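Local coordinates for histidine kinase (Paraburkholderia phymatum, PDB 6NB0), which probably transfers the gamma-phosphate of ATP to a histidine of a protein, as sensor kinases of two-component phosphorelays do, at residues A[154-159]-A[186-191]; A[148-153]-A[227-232]. One frame throughout, in Å; residues are numbered along the deposited sequence.

Contact 1 of 2, residues A[154-159]-A[186-191]; sequences RGIVLA and FAVEAS
The guanidinium of Arg154 meets the C-terminal end of helix 173-189 and the turn after it. Arg154 NH2 donates two hydrogen bonds, 2.8 Å to Glu189 O and 2.9 Å to Ser191 O. Both oxygens lie at the guanidinium edge, close to its plane. The two carbonyls are used differently: NH2 lies in the carbonyl plane of Ser191 but well above that of Glu189. Arg154 NH1 forms a salt bridge with Glu189 OE1 at 3.0 Å. This bond is bent, with an N-H...O angle of 139°, and reaches the oxygen from above the carboxylate plane. The two terminal nitrogens of Arg154 thus hold Glu189 end-on, NH1 on its carboxylate and NH2 on its backbone carbonyl. Bends at chi2 (-83°) and chi3 (-67°) fold the arginine chain over to the helix end. Glu189 OE1 also bonds His228 ND1, and Arg154 NH1 also bonds Pro227 O.

Beside this polar group the contact is apolar. The two methyls of Val188 are shared out: CG1 lies 4.0 Å from Ile156 CG1, and CG2 lies 3.7 Å from Leu158 CD2. Ile156 CD1 packs on Ser191 CB at 3.6 Å. Ser191 OG turns back to bond Ala187 O in the last helical turn. Gly155, at positive phi in a Schellman motif, ends helix 135-154 and leads into edge strand 157-161 of the mixed sheet, consistent with the alpha/beta sandwich that binds ATP in histidine kinases. The buried arginine charge therefore meets one carboxylate and two carbonyls of the helix end and its turn, with Pro227 O as a third carbonyl. The helix dipole would probably favour a cation here.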
loop_
_atom_site.group_PDB
_atom_site.type_symbol
_atom_site.label_atom_id
_atom_site.label_comp_id
_atom_site.label_asym_id
_atom_site.label_seq_id
_atom_site.Cartn_x
_atom_site.Cartn_y
_atom_site.Cartn_z
ATOM N N ARG A 154 14.553 -14.602 -13.030
ATOM C CA ARG A 154 13.621 -15.208 -13.974
ATOM C C ARG A 154 14.244 -15.456 -15.345
ATOM O O ARG A 154 13.552 -15.945 -16.256
ATOM C CB ARG A 154 12.376 -14.318 -14.119
ATOM C CG ARG A 154 11.462 -14.289 -12.896
ATOM C CD ARG A 154 10.527 -15.507 -12.916
ATOM N NE ARG A 154 9.602 -15.404 -14.036
ATOM C CZ ARG A 154 8.406 -14.819 -13.962
ATOM N NH1 ARG A 154 7.987 -14.330 -12.800
ATOM N NH2 ARG A 154 7.635 -14.723 -15.049
ATOM N N GLY A 155 15.530 -15.140 -15.519
ATOM C CA GLY A 155 16.165 -15.378 -16.804
ATOM C C GLY A 155 15.707 -14.438 -17.900
ATOM O O GLY A 155 15.849 -14.757 -19.085
ATOM N N ILE A 156 15.205 -13.271 -17.540
ATOM C CA ILE A 156 14.683 -12.287 -18.497
ATOM C C ILE A 156 15.762 -11.253 -18.772
ATOM O O ILE A 156 16.370 -10.715 -17.835
ATOM C CB ILE A 156 13.404 -11.620 -17.963
ATOM C CG1 ILE A 156 12.365 -12.662 -17.512
ATOM C CG2 ILE A 156 12.811 -10.644 -18.988
ATOM C CD1 ILE A 156 12.088 -13.721 -18.528
ATOM N N VAL A 157 16.000 -10.967 -20.054
ATOM C CA VAL A 157 16.960 -9.942 -20.456
ATOM C C VAL A 157 16.214 -8.616 -20.517
ATOM O O VAL A 157 15.138 -8.534 -21.125
ATOM C CB VAL A 157 17.600 -10.291 -21.814
ATOM C CG1 VAL A 157 18.524 -9.167 -22.296
ATOM C CG2 VAL A 157 18.380 -11.623 -21.702
ATOM N N LEU A 158 16.749 -7.592 -19.851
ATOM C CA LEU A 158 16.196 -6.246 -19.943
ATOM C C LEU A 158 17.029 -5.416 -20.905
ATOM O O LEU A 158 18.262 -5.444 -20.850
ATOM C CB LEU A 158 16.160 -5.558 -18.572
ATOM C CG LEU A 158 15.362 -6.257 -17.461
ATOM C CD1 LEU A 158 15.343 -5.390 -16.187
ATOM C CD2 LEU A 158 13.929 -6.571 -17.929
ATOM N N ALA A 159 16.357 -4.646 -21.764
ATOM C CA ALA A 159 17.048 -3.771 -22.706
ATOM C C ALA A 159 16.468 -2.379 -22.566
ATOM O O ALA A 159 15.254 -2.213 -22.397
ATOM C CB ALA A 159 16.929 -4.250 -24.173
ATOM N N PHE A 186 5.954 -5.687 -14.405
ATOM C CA PHE A 186 4.787 -6.415 -14.913
ATOM C C PHE A 186 5.158 -7.249 -16.136
ATOM O O PHE A 186 4.768 -8.424 -16.257
ATOM C CB PHE A 186 3.662 -5.425 -15.251
ATOM C CG PHE A 186 2.412 -6.103 -15.783
ATOM C CD1 PHE A 186 2.262 -6.354 -17.126
ATOM C CD2 PHE A 186 1.417 -6.519 -14.906
ATOM C CE1 PHE A 186 1.125 -7.022 -17.612
ATOM C CE2 PHE A 186 0.280 -7.176 -15.365
ATOM C CZ PHE A 186 0.127 -7.417 -16.717
ATOM N N ALA A 187 5.884 -6.638 -17.078
ATOM C CA ALA A 187 6.276 -7.358 -18.286
ATOM C C ALA A 187 7.160 -8.541 -17.934
ATOM O O ALA A 187 6.980 -9.642 -18.475
ATOM C CB ALA A 187 6.991 -6.403 -19.254
ATOM N N VAL A 188 8.081 -8.346 -16.974
ATOM C CA VAL A 188 8.946 -9.439 -16.526
ATOM C C VAL A 188 8.106 -10.563 -15.925
ATOM O O VAL A 188 8.323 -11.744 -16.223
ATOM C CB VAL A 188 9.997 -8.918 -15.525
ATOM C CG1 VAL A 188 10.748 -10.096 -14.879
ATOM C CG2 VAL A 188 10.982 -7.982 -16.264
ATOM N N GLU A 189 7.122 -10.209 -15.075
ATOM C CA GLU A 189 6.270 -11.237 -14.467
ATOM C C GLU A 189 5.532 -12.028 -15.528
ATOM O O GLU A 189 5.295 -13.237 -15.372
ATOM C CB GLU A 189 5.269 -10.598 -13.488
ATOM C CG GLU A 189 5.884 -10.117 -12.160
ATOM C CD GLU A 189 5.981 -11.231 -11.119
ATOM O OE1 GLU A 189 6.066 -12.415 -11.509
ATOM O OE2 GLU A 189 5.989 -10.927 -9.912
ATOM N N ALA A 190 5.184 -11.369 -16.625
ATOM C CA ALA A 190 4.503 -12.004 -17.744
ATOM C C ALA A 190 5.470 -12.431 -18.850
ATOM O O ALA A 190 5.103 -12.428 -20.036
ATOM C CB ALA A 190 3.435 -11.057 -18.296
ATOM N N SER A 191 6.701 -12.817 -18.490
ATOM C CA SER A 191 7.678 -13.311 -19.457
ATOM C C SER A 191 8.192 -14.684 -19.053
ATOM O O SER A 191 8.351 -14.977 -17.864
ATOM C CB SER A 191 8.880 -12.347 -19.589
ATOM O OG SER A 191 8.511 -11.104 -20.172
#

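Contact 2 of 2, residues A[148-153]-A[227-232]; sequences EGLAAR and PHVLEN
The loop 227-232 runs past the last turns of helix 135-154, with the CA atoms of Leu150 and Val229 6.7 Å apart and a wider pi-type turn at 148-151. Val229 points its CG2 at the helix. In one of the residue's two conformers, Val229 CG2 lies 3.5 Å from Gly149 O and 3.8 Å from Leu150 CB. With chi1 at -171° the Leu150 side chain swings away from its own backbone N, which brings Leu150 CD1 to 3.6 Å from Pro227 O. At the outer end Arg153 lays its aliphatic part across the proline ring, with Arg153 CD 3.7 Å from Pro227 CB. Its chain then bends at chi3, and Arg153 NH2 bonds back to Glu148 O at 2.9 Å. That bond is fairly straight, 158° at the hydrogen, and lies in both the guanidinium and the carbonyl planes.

The backbone N-H groups of Val229 and Leu230 both bond Glu189 OE2 of helix 173-189. Val229 also touches Thr46 and Ser50 of helix 44-68, so the loop lies between helices 135-154 and 173-189 and the long helix 44-68. Shape and van der Waals contact thus hold the loop against residues 148-153, while Glu189 supplies directional bonds that fix its backbone.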
loop_
_atom_site.group_PDB
_atom_site.type_symbol
_atom_site.label_atom_id
_atom_site.label_comp_id
_atom_site.label_asym_id
_atom_site.label_seq_id
_atom_site.Cartn_x
_atom_site.Cartn_y
_atom_site.Cartn_z
ATOM N N GLU A 148 17.652 -6.597 -10.453
ATOM C CA GLU A 148 17.987 -7.239 -9.186
ATOM C C GLU A 148 16.746 -7.803 -8.501
ATOM O O GLU A 148 16.838 -8.831 -7.817
ATOM C CB GLU A 148 18.715 -6.255 -8.259
ATOM C CG GLU A 148 19.526 -6.922 -7.132
ATOM C CD GLU A 148 18.668 -7.352 -5.953
ATOM O OE1 GLU A 148 17.546 -6.814 -5.807
ATOM O OE2 GLU A 148 19.106 -8.232 -5.176
ATOM N N GLY A 149 15.591 -7.169 -8.682
ATOM C CA GLY A 149 14.383 -7.599 -8.000
ATOM C C GLY A 149 13.761 -8.841 -8.612
ATOM O O GLY A 149 13.277 -9.695 -7.873
ATOM N N LEU A 150 13.768 -8.967 -9.948
ATOM C CA LEU A 150 13.095 -10.112 -10.565
ATOM C C LEU A 150 13.694 -10.613 -11.884
ATOM O O LEU A 150 13.724 -11.821 -12.105
ATOM C CB LEU A 150 11.611 -9.795 -10.802
ATOM C CG LEU A 150 10.742 -10.984 -11.251
ATOM C CD1 LEU A 150 10.702 -12.104 -10.183
ATOM C CD2 LEU A 150 9.327 -10.492 -11.569
ATOM N N ALA A 151 14.133 -9.728 -12.788
ATOM C CA ALA A 151 14.480 -10.195 -14.136
ATOM C C ALA A 151 15.622 -11.207 -14.111
ATOM O O ALA A 151 15.572 -12.252 -14.792
ATOM C CB ALA A 151 14.826 -9.005 -15.035
ATOM N N ALA A 152 16.680 -10.922 -13.349
ATOM C CA ALA A 152 17.817 -11.845 -13.338
ATOM C C ALA A 152 17.400 -13.227 -12.837
ATOM O O ALA A 152 17.764 -14.250 -13.430
ATOM C CB ALA A 152 18.957 -11.278 -12.489
ATOM N N ARG A 153 16.598 -13.287 -11.773
ATOM C CA ARG A 153 16.234 -14.589 -11.239
ATOM C C ARG A 153 15.154 -15.288 -12.063
ATOM O O ARG A 153 14.892 -16.473 -11.827
ATOM C CB ARG A 153 15.784 -14.483 -9.769
ATOM C CG ARG A 153 14.382 -13.899 -9.569
ATOM C CD ARG A 153 14.170 -13.555 -8.080
ATOM N NE ARG A 153 14.976 -12.393 -7.685
ATOM C CZ ARG A 153 15.290 -12.095 -6.426
ATOM N NH1 ARG A 153 14.861 -12.873 -5.432
ATOM N NH2 ARG A 153 16.036 -11.025 -6.160
ATOM N N PRO A 227 9.932 -17.535 -9.474
ATOM C CA PRO A 227 9.959 -16.442 -8.487
ATOM C C PRO A 227 8.999 -15.340 -8.906
ATOM O O PRO A 227 8.735 -15.134 -10.091
ATOM C CB PRO A 227 11.412 -15.948 -8.515
ATOM C CG PRO A 227 12.205 -17.050 -9.187
ATOM C CD PRO A 227 11.257 -17.822 -10.065
ATOM N N HIS A 228 8.486 -14.611 -7.916
ATOM C CA HIS A 228 7.583 -13.503 -8.199
ATOM C C HIS A 228 7.874 -12.353 -7.254
ATOM O O HIS A 228 8.418 -12.546 -6.167
ATOM C CB HIS A 228 6.117 -13.935 -8.034
ATOM C CG HIS A 228 5.692 -14.978 -9.018
ATOM N ND1 HIS A 228 5.492 -14.699 -10.352
ATOM C CD2 HIS A 228 5.424 -16.293 -8.861
ATOM C CE1 HIS A 228 5.118 -15.806 -10.975
ATOM N NE2 HIS A 228 5.075 -16.786 -10.093
ATOM N N VAL A 229 7.485 -11.150 -7.675
ATOM C CA VAL A 229 7.521 -9.963 -6.829
ATOM C C VAL A 229 6.110 -9.438 -6.547
ATOM O O VAL A 229 5.787 -9.088 -5.410
ATOM C CB VAL A 229 8.398 -8.867 -7.484
ATOM C CG1 VAL A 229 8.234 -7.533 -6.794
ATOM C CG2 VAL A 229 9.876 -9.267 -7.474
ATOM N N LEU A 230 5.260 -9.390 -7.571
ATOM C CA LEU A 230 3.918 -8.841 -7.379
ATOM C C LEU A 230 3.036 -9.808 -6.578
ATOM O O LEU A 230 3.266 -11.019 -6.531
ATOM C CB LEU A 230 3.285 -8.512 -8.742
ATOM C CG LEU A 230 4.089 -7.524 -9.609
ATOM C CD1 LEU A 230 3.416 -7.264 -10.978
ATOM C CD2 LEU A 230 4.337 -6.159 -8.873
ATOM N N GLU A 231 1.994 -9.256 -5.960
ATOM C CA GLU A 231 1.108 -10.058 -5.116
ATOM C C GLU A 231 0.460 -11.189 -5.902
ATOM O O GLU A 231 0.088 -11.027 -7.067
ATOM C CB GLU A 231 0.005 -9.193 -4.512
ATOM C CG GLU A 231 0.418 -8.252 -3.407
ATOM C CD GLU A 231 -0.775 -7.424 -2.944
ATOM O OE1 GLU A 231 -1.408 -6.764 -3.814
ATOM O OE2 GLU A 231 -1.088 -7.449 -1.733
ATOM N N ASN A 232 0.279 -12.329 -5.231
ATOM C CA ASN A 232 -0.292 -13.496 -5.891
ATOM C C ASN A 232 -1.674 -13.201 -6.488
ATOM O O ASN A 232 -1.956 -13.546 -7.647
ATOM C CB ASN A 232 -0.367 -14.664 -4.912
ATOM C CG ASN A 232 -0.805 -15.951 -5.581
ATOM O OD1 ASN A 232 -1.996 -16.218 -5.701
ATOM N ND2 ASN A 232 0.158 -16.755 -6.020
#

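In the fold
Glu189 joins the two contacts, whose centres are about 9 Å apart. Contact 1 is buried throughout; contact 2 is only partly buried, with Arg153 and Pro227 towards the surface. Both use the end of helix 135-154, but on different partners. In contact 1 that end and the following strand meet helix 173-189; in contact 2 the last helical turns meet a loop. The chemistry differs accordingly. Contact 1 combines a salt bridge and carbonyl bonds with an apolar layer, whereas contact 2 is van der Waals packing of methyls and methylenes, partly on carbonyl oxygens. Leu150 links the two, its CD2 lying 3.5 Å from Glu189 CD.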